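Local coordinates for putative antidote protein of plasmid maintenance system (PDB 3CEC) that probably binds DNA through a helix-turn-helix domain, as the putative antidote of a plasmid maintenance system, at residues I32-F37 and T47-I52. Sequence-based numbering, arbitrary orientation. Where two conformers were deposited one is given.
Sequences INTANF and TIQEVI
The helix-turn-helix unit of this chain sets Thr34, in the first turn of helix 34-41, against Ile48, Gln49 and Ile52 of helix 45-52. Thr34 and Ile48 have the closest CA atoms across the two segments, 6.4 Å apart, and the CB of Thr34 lies 4.1 Å from CG2 of Ile48. The Thr34 methyl is anti to the carbonyl carbon (chi1 55°, measured to OG1), a rotation that sends CG2 to CD1 of Ile52 at 3.4 Å, tighter than ordinary van der Waals contact. In the conformer given, one of two deposited and so less certain, the Gln49 side chain bends at chi2 (61°) and crosses that of Thr34 at about a right angle. Thr34 OG1 has its hydrogen-bond partner in Asn45 OD1, at the start of helix 45-52. In helix-turn-helix motifs the second helix of the pair usually enters the DNA major groove, so helix 45-52 is probably the recognition helix. Deeper in, Ile48 CG2 meets the Phe37 ring at its edge, near the ring plane, 4.3 Å from CD2; Leu27 and Ile23 of helix 19-30 and Leu66 and Leu70 of helix 60-70 also touch the Phe37 side chain. Asn33 and Asn36 form a capping box at the start of helix 34-41: Asn33 N donates to Asn36 OD1 over 3.0 Å, almost straight at 178° but from above the carbonyl plane, while the return bond, Asn36 N to Asn33 OD1, is less sure.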
loop_
_atom_site.group_PDB
_atom_site.type_symbol
_atom_site.label_atom_id
_atom_site.label_comp_id
_atom_site.label_asym_id
_atom_site.label_seq_id
_atom_site.Cartn_x
_atom_site.Cartn_y
_atom_site.Cartn_z
ATOM N N ILE A 32 12.176 -12.577 -6.481
ATOM C CA ILE A 32 10.962 -13.333 -6.796
ATOM C C ILE A 32 9.939 -12.390 -7.434
ATOM O O ILE A 32 10.047 -11.145 -7.387
ATOM C CB ILE A 32 10.356 -14.100 -5.627
ATOM C CG1 ILE A 32 9.784 -13.173 -4.559
ATOM C CG2 ILE A 32 11.428 -15.071 -4.960
ATOM C CD1 ILE A 32 8.924 -13.863 -3.488
ATOM N N ASN A 33 8.964 -12.992 -8.093
ATOM C CA ASN A 33 7.996 -12.182 -8.785
ATOM C C ASN A 33 6.684 -12.106 -8.026
ATOM O O ASN A 33 6.508 -12.752 -6.997
ATOM C CB ASN A 33 7.794 -12.616 -10.253
ATOM C CG ASN A 33 7.249 -14.035 -10.379
ATOM O OD1 ASN A 33 6.474 -14.484 -9.554
ATOM N ND2 ASN A 33 7.566 -14.707 -11.486
ATOM N N THR A 34 5.757 -11.320 -8.609
ATOM C CA THR A 34 4.486 -11.049 -7.917
ATOM C C THR A 34 3.686 -12.331 -7.819
ATOM O O THR A 34 3.019 -12.607 -6.813
ATOM C CB THR A 34 3.639 -9.948 -8.563
ATOM O OG1 THR A 34 3.418 -10.283 -9.957
ATOM C CG2 THR A 34 4.361 -8.599 -8.552
ATOM N N ALA A 35 3.739 -13.161 -8.856
ATOM C CA ALA A 35 2.975 -14.448 -8.834
ATOM C C ALA A 35 3.465 -15.405 -7.752
ATOM O O ALA A 35 2.660 -16.042 -7.058
ATOM C CB ALA A 35 3.018 -15.093 -10.253
ATOM N N ASN A 36 4.784 -15.436 -7.561
ATOM C CA ASN A 36 5.436 -16.278 -6.565
ATOM C C ASN A 36 4.984 -15.786 -5.186
ATOM O O ASN A 36 4.626 -16.549 -4.284
ATOM C CB ASN A 36 6.966 -16.131 -6.553
ATOM C CG ASN A 36 7.660 -16.503 -7.868
ATOM O OD1 ASN A 36 8.753 -15.947 -8.206
ATOM N ND2 ASN A 36 7.092 -17.482 -8.563
ATOM N N PHE A 37 4.934 -14.472 -5.035
ATOM C CA PHE A 37 4.636 -13.921 -3.706
ATOM C C PHE A 37 3.149 -14.093 -3.422
ATOM O O PHE A 37 2.744 -14.414 -2.286
ATOM C CB PHE A 37 4.993 -12.445 -3.656
ATOM C CG PHE A 37 4.969 -11.863 -2.270
ATOM C CD1 PHE A 37 5.695 -12.442 -1.250
ATOM C CD2 PHE A 37 4.359 -10.634 -2.045
ATOM C CE1 PHE A 37 5.675 -11.885 0.021
ATOM C CE2 PHE A 37 4.385 -10.072 -0.788
ATOM C CZ PHE A 37 5.025 -10.660 0.216
ATOM N N THR A 47 -4.185 -9.234 -7.326
ATOM C CA THR A 47 -4.390 -8.518 -6.061
ATOM C C THR A 47 -3.047 -7.921 -5.609
ATOM O O THR A 47 -2.947 -6.736 -5.270
ATOM C CB THR A 47 -4.988 -9.424 -4.986
ATOM O OG1 THR A 47 -6.342 -9.705 -5.313
ATOM C CG2 THR A 47 -4.864 -8.744 -3.589
ATOM N N ILE A 48 -1.976 -8.697 -5.708
ATOM C CA ILE A 48 -0.652 -8.219 -5.288
ATOM C C ILE A 48 -0.186 -7.122 -6.220
ATOM O O ILE A 48 0.368 -6.117 -5.810
ATOM C CB ILE A 48 0.394 -9.380 -5.203
ATOM C CG1 ILE A 48 0.051 -10.207 -3.986
ATOM C CG2 ILE A 48 1.853 -8.867 -5.068
ATOM C CD1 ILE A 48 0.000 -9.418 -2.674
ATOM N N GLN A 49 -0.434 -7.303 -7.509
ATOM C CA GLN A 49 0.048 -6.318 -8.452
ATOM C C GLN A 49 -0.686 -4.989 -8.254
ATOM O O GLN A 49 -0.087 -3.907 -8.430
ATOM C CB GLN A 49 -0.083 -6.818 -9.892
ATOM C CG GLN A 49 0.808 -6.073 -10.851
ATOM C CD GLN A 49 2.277 -6.217 -10.518
ATOM O OE1 GLN A 49 2.813 -7.329 -10.509
ATOM N NE2 GLN A 49 2.947 -5.088 -10.262
ATOM N N GLU A 50 -1.971 -5.071 -7.880
ATOM C CA GLU A 50 -2.770 -3.854 -7.638
ATOM C C GLU A 50 -2.258 -3.112 -6.430
ATOM O O GLU A 50 -2.275 -1.888 -6.406
ATOM C CB GLU A 50 -4.260 -4.135 -7.560
ATOM C CG GLU A 50 -4.789 -4.582 -8.919
ATOM C CD GLU A 50 -6.204 -5.176 -8.838
ATOM O OE1 GLU A 50 -6.664 -5.519 -7.724
ATOM O OE2 GLU A 50 -6.837 -5.342 -9.917
ATOM N N VAL A 51 -1.813 -3.864 -5.418
ATOM C CA VAL A 51 -1.239 -3.213 -4.209
ATOM C C VAL A 51 0.066 -2.532 -4.594
ATOM O O VAL A 51 0.327 -1.365 -4.284
ATOM C CB VAL A 51 -1.035 -4.211 -3.078
ATOM C CG1 VAL A 51 -0.291 -3.548 -1.879
ATOM C CG2 VAL A 51 -2.377 -4.778 -2.568
ATOM N N ILE A 52 0.878 -3.253 -5.335
ATOM C CA ILE A 52 2.181 -2.735 -5.776
ATOM C C ILE A 52 2.025 -1.462 -6.559
ATOM O O ILE A 52 2.825 -0.512 -6.418
ATOM C CB ILE A 52 2.951 -3.772 -6.581
ATOM C CG1 ILE A 52 3.408 -4.854 -5.635
ATOM C CG2 ILE A 52 4.201 -3.140 -7.287
ATOM C CD1 ILE A 52 4.136 -6.071 -6.345
#